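Glutaredoxin (Populus tremula x Populus tremuloides, PDB 2E7P) carries a glutathione-ligated [2Fe-2S] cluster and probably acts as a glutathione-dependent oxidoreductase that reduces small-molecule and protein disulfides. Local coordinates at residues 50-55 with 59-64; 41-46 with 101-106. One frame throughout, in Å; residues are numbered along the deposited sequence.

Contact 1 (50-55 with 59-64); sequences VELDEL and SQLQSA. With GSH (glutathione), chain H.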
loop_
_atom_site.group_PDB
_atom_site.type_symbol
_atom_site.label_atom_id
_atom_site.label_comp_id
_atom_site.label_asym_id
_atom_site.label_seq_id
_atom_site.Cartn_x
_atom_site.Cartn_y
_atom_site.Cartn_z
ATOM N N VAL C 50 -2.274 7.341 -12.438
ATOM C CA VAL C 50 -3.347 8.186 -11.929
ATOM C C VAL C 50 -3.428 7.892 -10.464
ATOM O O VAL C 50 -3.930 6.873 -10.094
ATOM C CB VAL C 50 -4.687 7.835 -12.614
ATOM C CG1 VAL C 50 -5.835 8.723 -12.071
ATOM C CG2 VAL C 50 -4.538 7.943 -14.151
ATOM N N GLU C 51 -2.898 8.761 -9.618
ATOM C CA GLU C 51 -3.006 8.522 -8.191
ATOM C C GLU C 51 -4.377 8.974 -7.720
ATOM O O GLU C 51 -4.645 10.163 -7.622
ATOM C CB GLU C 51 -1.886 9.240 -7.440
ATOM C CG GLU C 51 -0.483 8.882 -7.953
ATOM C CD GLU C 51 0.037 7.532 -7.432
ATOM O OE1 GLU C 51 -0.748 6.727 -6.888
ATOM O OE2 GLU C 51 1.252 7.243 -7.607
ATOM N N LEU C 52 -5.257 8.022 -7.410
ATOM C CA LEU C 52 -6.636 8.389 -7.112
ATOM C C LEU C 52 -6.777 9.219 -5.829
ATOM O O LEU C 52 -7.647 10.074 -5.749
ATOM C CB LEU C 52 -7.538 7.154 -7.084
ATOM C CG LEU C 52 -7.740 6.375 -8.402
ATOM C CD1 LEU C 52 -8.317 4.997 -8.113
ATOM C CD2 LEU C 52 -8.608 7.114 -9.438
ATOM N N ASP C 53 -5.921 8.979 -4.840
ATOM C CA ASP C 53 -5.969 9.723 -3.566
ATOM C C ASP C 53 -5.465 11.168 -3.720
ATOM O O ASP C 53 -5.497 11.955 -2.773
ATOM C CB ASP C 53 -5.171 8.986 -2.453
ATOM C CG ASP C 53 -3.713 8.684 -2.848
ATOM O OD1 ASP C 53 -3.413 8.471 -4.046
ATOM O OD2 ASP C 53 -2.849 8.664 -1.943
ATOM N N GLU C 54 -4.979 11.529 -4.898
ATOM C CA GLU C 54 -4.554 12.914 -5.069
ATOM C C GLU C 54 -5.575 13.694 -5.895
ATOM O O GLU C 54 -5.354 14.836 -6.237
ATOM C CB GLU C 54 -3.152 12.986 -5.674
ATOM C CG GLU C 54 -2.062 12.562 -4.695
ATOM C CD GLU C 54 -0.678 12.710 -5.263
ATOM O OE1 GLU C 54 -0.521 12.645 -6.504
ATOM O OE2 GLU C 54 0.266 12.901 -4.469
ATOM N N LEU C 55 -6.688 13.058 -6.219
ATOM C CA LEU C 55 -7.732 13.683 -7.001
ATOM C C LEU C 55 -8.947 13.930 -6.106
ATOM O O LEU C 55 -9.285 13.066 -5.314
ATOM C CB LEU C 55 -8.103 12.780 -8.172
ATOM C CG LEU C 55 -6.976 12.470 -9.176
ATOM C CD1 LEU C 55 -7.505 11.486 -10.181
ATOM C CD2 LEU C 55 -6.449 13.727 -9.888
ATOM N N SER C 59 -12.510 9.129 -5.310
ATOM C CA SER C 59 -13.515 8.214 -4.792
ATOM C C SER C 59 -14.479 7.802 -5.905
ATOM O O SER C 59 -14.739 6.624 -6.126
ATOM C CB SER C 59 -14.297 8.963 -3.704
ATOM O OG SER C 59 -14.449 8.158 -2.566
ATOM N N GLN C 60 -15.012 8.799 -6.607
ATOM C CA GLN C 60 -16.011 8.563 -7.654
ATOM C C GLN C 60 -15.411 7.832 -8.855
ATOM O O GLN C 60 -16.071 6.987 -9.467
ATOM C CB GLN C 60 -16.641 9.894 -8.101
ATOM C CG GLN C 60 -17.370 10.651 -6.992
ATOM C CD GLN C 60 -16.473 11.634 -6.237
ATOM O OE1 GLN C 60 -15.441 11.261 -5.654
ATOM N NE2 GLN C 60 -16.877 12.905 -6.237
ATOM N N LEU C 61 -14.164 8.179 -9.194
ATOM C CA LEU C 61 -13.422 7.492 -10.248
ATOM C C LEU C 61 -13.210 6.029 -9.927
ATOM O O LEU C 61 -13.360 5.173 -10.802
ATOM C CB LEU C 61 -12.078 8.161 -10.449
ATOM C CG LEU C 61 -11.771 8.992 -11.697
ATOM C CD1 LEU C 61 -12.980 9.562 -12.439
ATOM C CD2 LEU C 61 -10.710 10.076 -11.388
ATOM N N GLN C 62 -12.887 5.749 -8.663
ATOM C CA GLN C 62 -12.679 4.384 -8.184
ATOM C C GLN C 62 -13.940 3.536 -8.249
ATOM O O GLN C 62 -13.888 2.412 -8.734
ATOM C CB GLN C 62 -12.129 4.367 -6.765
ATOM C CG GLN C 62 -11.508 2.974 -6.369
ATOM C CD GLN C 62 -10.599 3.080 -5.165
ATOM O OE1 GLN C 62 -10.133 4.159 -4.846
ATOM N NE2 GLN C 62 -10.328 1.955 -4.496
ATOM N N SER C 63 -15.079 4.070 -7.787
ATOM C CA SER C 63 -16.323 3.307 -7.883
ATOM C C SER C 63 -16.793 3.153 -9.336
ATOM O O SER C 63 -17.272 2.084 -9.719
ATOM C CB SER C 63 -17.419 3.821 -6.918
ATOM O OG SER C 63 -17.837 5.104 -7.283
ATOM N N ALA C 64 -16.578 4.177 -10.169
ATOM C CA ALA C 64 -16.757 4.027 -11.627
ATOM C C ALA C 64 -15.897 2.881 -12.155
ATOM O O ALA C 64 -16.326 2.127 -13.036
ATOM C CB ALA C 64 -16.388 5.332 -12.373
HETATM N N1 GSH H . -5.506 -8.799 -5.644
HETATM C CA1 GSH H . -5.407 -7.345 -5.799
HETATM C C1 GSH H . -4.267 -7.055 -6.732
HETATM O O11 GSH H . -4.102 -5.919 -7.263
HETATM O O12 GSH H . -3.505 -8.018 -6.973
HETATM C CB1 GSH H . -5.259 -6.688 -4.417
HETATM C CG1 GSH H . -5.291 -5.143 -4.469
HETATM C CD1 GSH H . -5.582 -4.539 -3.121
HETATM O OE1 GSH H . -5.849 -5.229 -2.149
HETATM N N2 GSH H . -5.613 -3.213 -3.068
HETATM C CA2 GSH H . -5.927 -2.507 -1.820
HETATM C C2 GSH H . -6.989 -1.474 -2.134
HETATM O O2 GSH H . -7.147 -1.006 -3.279
HETATM C CB2 GSH H . -4.638 -1.819 -1.265
HETATM S SG2 GSH H . -3.047 -2.630 -0.811
HETATM N N3 GSH H . -7.779 -1.059 -1.140
HETATM C CA3 GSH H . -8.784 -0.056 -1.351
HETATM C C3 GSH H . -8.072 1.265 -1.619
HETATM O O31 GSH H . -6.934 1.510 -1.149
HETATM O O32 GSH H . -8.669 2.102 -2.310
#
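L52 and L55 meet L61 in the apolar part of this contact, which joins the 3-10 turn after strand 48-51 to helix 58-69. CD2 of L52 lies against CB of L61 at 3.8 Å, while CD1 of L55 touches CD2 of L61 at 3.7 Å; in both pairs the side chains pass at a slant. L61 also reaches L16 of helix 3-18, and L52 rests on F25 of the central sheet, so L52 and L61 join the hydrophobic layer between sheet and helices, with L55 at its edge. The other branch of L52, CD1, passes across the side chain of Q62, 4.1 Å from its CB and 3.8 Å from its OE1.

The polar contacts gather on the amide of Q62. With CG anti to the backbone N (chi1 -163°) and the chain extended beyond it, NE2 is carried to glutathione and donates to carboxylate O32 at 2.7 Å, nearly straight at 177°. NE2 is also bonded to the carbonyl of G72, and OE1 has a weak bond from K27, which also binds glutathione; these partners probably fix the amide's rotation. A leucine here would probably leave O32 without this donor and the G72 carbonyl without its amide partner. Helix 58-69 thus packs against the turn that follows strand 48-51 while supplying a hydrogen-bond donor to the glycyl carboxylate of glutathione, part of the glutathione pocket of the thioredoxin-fold glutaredoxins.

Contact 2 (41-46 with 101-106); sequences TQVGAS and PLLQDA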
loop_
_atom_site.group_PDB
_atom_site.type_symbol
_atom_site.label_atom_id
_atom_site.label_comp_id
_atom_site.label_asym_id
_atom_site.label_seq_id
_atom_site.Cartn_x
_atom_site.Cartn_y
_atom_site.Cartn_z
ATOM N N THR C 41 8.713 -0.497 -14.902
ATOM C CA THR C 41 10.039 0.104 -15.070
ATOM C C THR C 41 11.069 -0.973 -15.451
ATOM O O THR C 41 11.939 -0.723 -16.278
ATOM C CB THR C 41 10.481 0.811 -13.769
ATOM O OG1 THR C 41 9.532 1.826 -13.424
ATOM C CG2 THR C 41 11.901 1.416 -13.850
ATOM N N GLN C 42 10.972 -2.160 -14.854
ATOM C CA GLN C 42 11.919 -3.247 -15.153
ATOM C C GLN C 42 11.838 -3.658 -16.626
ATOM O O GLN C 42 12.853 -3.877 -17.268
ATOM C CB GLN C 42 11.676 -4.460 -14.253
ATOM C CG GLN C 42 12.574 -5.689 -14.600
ATOM C CD GLN C 42 12.279 -6.889 -13.726
ATOM O OE1 GLN C 42 11.126 -7.128 -13.358
ATOM N NE2 GLN C 42 13.300 -7.634 -13.373
ATOM N N VAL C 43 10.627 -3.703 -17.178
ATOM C CA VAL C 43 10.470 -4.073 -18.576
ATOM C C VAL C 43 10.721 -2.853 -19.532
ATOM O O VAL C 43 10.593 -2.976 -20.742
ATOM C CB VAL C 43 9.115 -4.793 -18.779
ATOM C CG1 VAL C 43 7.968 -3.794 -18.734
ATOM C CG2 VAL C 43 9.074 -5.620 -20.093
ATOM N N GLY C 44 11.139 -1.711 -18.980
ATOM C CA GLY C 44 11.378 -0.497 -19.769
ATOM C C GLY C 44 10.159 0.202 -20.381
ATOM O O GLY C 44 10.278 0.922 -21.374
ATOM N N ALA C 45 8.989 0.019 -19.792
ATOM C CA ALA C 45 7.760 0.608 -20.324
ATOM C C ALA C 45 7.616 2.031 -19.798
ATOM O O ALA C 45 8.025 2.295 -18.675
ATOM C CB ALA C 45 6.578 -0.198 -19.872
ATOM N N SER C 46 7.047 2.936 -20.599
ATOM C CA SER C 46 6.571 4.220 -20.042
ATOM C C SER C 46 5.101 4.074 -19.705
ATOM O O SER C 46 4.363 3.364 -20.401
ATOM C CB SER C 46 6.728 5.386 -21.032
ATOM O OG SER C 46 7.880 5.220 -21.849
ATOM N N PRO C 101 5.362 -8.828 -24.751
ATOM C CA PRO C 101 4.405 -8.898 -25.882
ATOM C C PRO C 101 3.137 -8.048 -25.748
ATOM O O PRO C 101 2.731 -7.427 -26.728
ATOM C CB PRO C 101 4.057 -10.387 -25.967
ATOM C CG PRO C 101 5.209 -11.081 -25.371
ATOM C CD PRO C 101 5.835 -10.175 -24.364
ATOM N N LEU C 102 2.536 -7.960 -24.559
ATOM C CA LEU C 102 1.353 -7.093 -24.379
ATOM C C LEU C 102 1.672 -5.654 -24.760
ATOM O O LEU C 102 0.869 -4.974 -25.455
ATOM C CB LEU C 102 0.852 -7.105 -22.929
ATOM C CG LEU C 102 0.076 -8.317 -22.423
ATOM C CD1 LEU C 102 -0.041 -8.169 -20.912
ATOM C CD2 LEU C 102 -1.299 -8.373 -23.100
ATOM N N LEU C 103 2.837 -5.201 -24.300
ATOM C CA LEU C 103 3.280 -3.814 -24.485
ATOM C C LEU C 103 3.564 -3.565 -25.963
ATOM O O LEU C 103 3.147 -2.549 -26.539
ATOM C CB LEU C 103 4.534 -3.522 -23.640
ATOM C CG LEU C 103 4.319 -3.457 -22.140
ATOM C CD1 LEU C 103 5.661 -3.375 -21.371
ATOM C CD2 LEU C 103 3.405 -2.281 -21.779
ATOM N N GLN C 104 4.289 -4.504 -26.561
ATOM C CA GLN C 104 4.694 -4.347 -27.948
ATOM C C GLN C 104 3.522 -4.503 -28.913
ATOM O O GLN C 104 3.452 -3.786 -29.890
ATOM C CB GLN C 104 5.852 -5.289 -28.256
ATOM C CG GLN C 104 7.088 -4.855 -27.487
ATOM C CD GLN C 104 8.284 -5.684 -27.808
ATOM O OE1 GLN C 104 8.190 -6.898 -27.987
ATOM N NE2 GLN C 104 9.444 -5.037 -27.847
ATOM N N ASP C 105 2.594 -5.411 -28.625
ATOM C CA ASP C 105 1.407 -5.576 -29.455
ATOM C C ASP C 105 0.499 -4.351 -29.397
ATOM O O ASP C 105 -0.059 -3.935 -30.425
ATOM C CB ASP C 105 0.623 -6.835 -29.071
ATOM C CG ASP C 105 1.341 -8.105 -29.462
ATOM O OD1 ASP C 105 2.390 -8.034 -30.188
ATOM O OD2 ASP C 105 0.876 -9.183 -29.017
ATOM N N ALA C 106 0.330 -3.787 -28.202
ATOM C CA ALA C 106 -0.444 -2.559 -28.045
ATOM C C ALA C 106 0.222 -1.415 -28.816
ATOM O O ALA C 106 -0.458 -0.598 -29.440
ATOM C CB ALA C 106 -0.576 -2.185 -26.565
#
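Backbones of A45 and L103 come closest here, their CA atoms 7.5 Å apart, where the chain leaving helix 31-42 passes alongside helix 99-110. The exit is a Schellman motif: G44, with a positive phi of 69°, is the first residue to depart from helical geometry, and its N bonds back to O of T41 at 3.0 Å. This turn belongs to the beta-alpha-beta unit of the thioredoxin fold, in which helix 31-42 links the parallel strands 22-26 and 48-51, and it brings V43 and A45 round to face the C-terminal helix.

The contact is small and wholly apolar, and L103 supplies the helix 99-110 side of it. V43 and L103 reach toward each other end on, CG1 of V43 standing 3.5 Å from CD1 of L103. The valine's first torsion points this branch at the leucine, CG1 lying between the backbone N and the carbonyl carbon (chi1 75°). V43 further packs on L99 and L100, the start of the same helix, while L103 continues onto I79 of strand 76-79, so the surface contact grades into the packing of helix against sheet. The leucine methyl that meets V43 also meets A45, whose CB lies 3.6 Å from CD1 of L103, so that one methyl touches both partners.

Contact 1 and contact 2 lie on opposite sides of the chain's centre, their own centres about 24 Å apart, and no touch joins them directly. The sequence does: the turn of 41-46 leads into strand 48-51, whose last two residues open the first segment of contact 1. Contact 1 falls within the span of chain that contact 2 brackets. Their relation to the active site differs. In contact 1 the side chain of Q62 binds one glutathione, comes within about 8 Å of another and lies about 10 Å from the [2Fe-2S] cluster. Contact 2 is remote from the annotated sites; its 41-46 side lies at the far end of helix 31-42, whose first turn, just after C30, adjoins the cluster.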